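Local coordinates for spondin-1 (Homo sapiens, PDB 2ZOU), which is a secreted extracellular-matrix glycoprotein, also called F-spondin, that probably acts in cell adhesion, its reeler domain folding as a beta-sandwich, at residues I111-P114 against A115-C119. Residues are numbered along the deposited sequence; the frame is centred on the assembly and turned at random.
Sequences IAPP and AGTGC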
loop_
_atom_site.group_PDB
_atom_site.type_symbol
_atom_site.label_atom_id
_atom_site.label_comp_id
_atom_site.label_asym_id
_atom_site.label_seq_id
_atom_site.Cartn_x
_atom_site.Cartn_y
_atom_site.Cartn_z
ATOM N N ILE A 111 2.539 7.588 -7.485
ATOM C CA ILE A 111 2.831 8.072 -8.819
ATOM C C ILE A 111 3.378 6.911 -9.629
ATOM O O ILE A 111 4.395 6.315 -9.255
ATOM C CB ILE A 111 3.842 9.225 -8.788
ATOM C CG1 ILE A 111 3.341 10.336 -7.862
ATOM C CG2 ILE A 111 4.103 9.725 -10.239
ATOM C CD1 ILE A 111 4.356 11.461 -7.595
ATOM N N ALA A 112 2.689 6.566 -10.722
ATOM C CA ALA A 112 2.976 5.349 -11.461
ATOM C C ALA A 112 4.329 5.408 -12.165
ATOM O O ALA A 112 4.747 6.463 -12.647
ATOM C CB ALA A 112 1.867 5.045 -12.467
ATOM N N PRO A 113 5.007 4.253 -12.239
ATOM C CA PRO A 113 6.367 4.186 -12.787
ATOM C C PRO A 113 6.428 4.237 -14.324
ATOM O O PRO A 113 5.393 4.151 -14.978
ATOM C CB PRO A 113 6.852 2.824 -12.290
ATOM C CG PRO A 113 5.603 1.990 -12.272
ATOM C CD PRO A 113 4.530 2.929 -11.774
ATOM N N PRO A 114 7.637 4.390 -14.898
ATOM C CA PRO A 114 7.812 4.414 -16.350
ATOM C C PRO A 114 7.307 3.168 -17.082
ATOM O O PRO A 114 7.273 2.065 -16.516
ATOM C CB PRO A 114 9.335 4.487 -16.511
ATOM C CG PRO A 114 9.807 5.156 -15.284
ATOM C CD PRO A 114 8.913 4.625 -14.195
ATOM N N ALA A 115 6.965 3.355 -18.359
ATOM C CA ALA A 115 6.540 2.256 -19.207
ATOM C C ALA A 115 7.626 1.187 -19.178
ATOM O O ALA A 115 8.822 1.512 -19.174
ATOM C CB ALA A 115 6.325 2.742 -20.630
ATOM N N GLY A 116 7.212 -0.078 -19.163
ATOM C CA GLY A 116 8.149 -1.197 -19.110
ATOM C C GLY A 116 8.378 -1.732 -17.708
ATOM O O GLY A 116 8.992 -2.773 -17.525
ATOM N N THR A 117 7.863 -1.031 -16.698
ATOM C CA THR A 117 8.014 -1.498 -15.319
ATOM C C THR A 117 7.233 -2.789 -15.068
ATOM O O THR A 117 7.595 -3.583 -14.202
ATOM C CB THR A 117 7.616 -0.392 -14.303
ATOM O OG1 THR A 117 8.494 0.731 -14.475
ATOM C CG2 THR A 117 7.713 -0.894 -12.853
ATOM N N GLY A 118 6.166 -2.985 -15.836
ATOM C CA GLY A 118 5.326 -4.165 -15.718
ATOM C C GLY A 118 4.284 -4.059 -14.614
ATOM O O GLY A 118 4.022 -2.988 -14.048
ATOM N N CYS A 119 3.680 -5.196 -14.312
ATOM C CA CYS A 119 2.612 -5.245 -13.321
ATOM C C CYS A 119 3.132 -4.877 -11.950
ATOM O O CYS A 119 4.194 -5.336 -11.541
ATOM C CB CYS A 119 1.971 -6.632 -13.279
ATOM S SG CYS A 119 1.062 -7.046 -14.783
#
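T117 folds back on P113 and P114 where the chain reverses, and two hydrogen bonds to a single acceptor define the contact. The residues P114 to T117 form a type II beta turn: T117 N donates to P114 O over 3.2 Å, with an N-H...O angle of 146°. Consistent with that turn type, G116 has a positive phi (96°), where a CB would be jammed against the carbonyl oxygen of A115. Followed outward, the T117 side chain starts with CB 3.3 Å from P114 O and 3.7 Å from P113 CG. Its OG1 branch, anti to the carbonyl carbon and beside the backbone N (chi1 -62°), donates to the same P114 O at 2.7 Å. P114 O thus accepts from backbone and side chain alike, both donors tilted only modestly from the carbonyl plane. OG1 also lies 3.4 Å from P113 CB. The other branch, CG2, rests against the P113 ring, 3.6 Å from P113 CG, the two side chains crossing at about a right angle. A valine in its place, lacking the hydroxyl, would probably leave P114 O with the turn's amide bond alone and the reversal less firmly fixed. The turn lies at the surface in the loop linking strand 105-111 of one sheet to strand 120-127 of the other; Y35 touches both P113 and T117, E146 accepts from the amides of G116 and G118, and the C119-C145 disulfide ties the loop's end to the chain beyond strand 131-144.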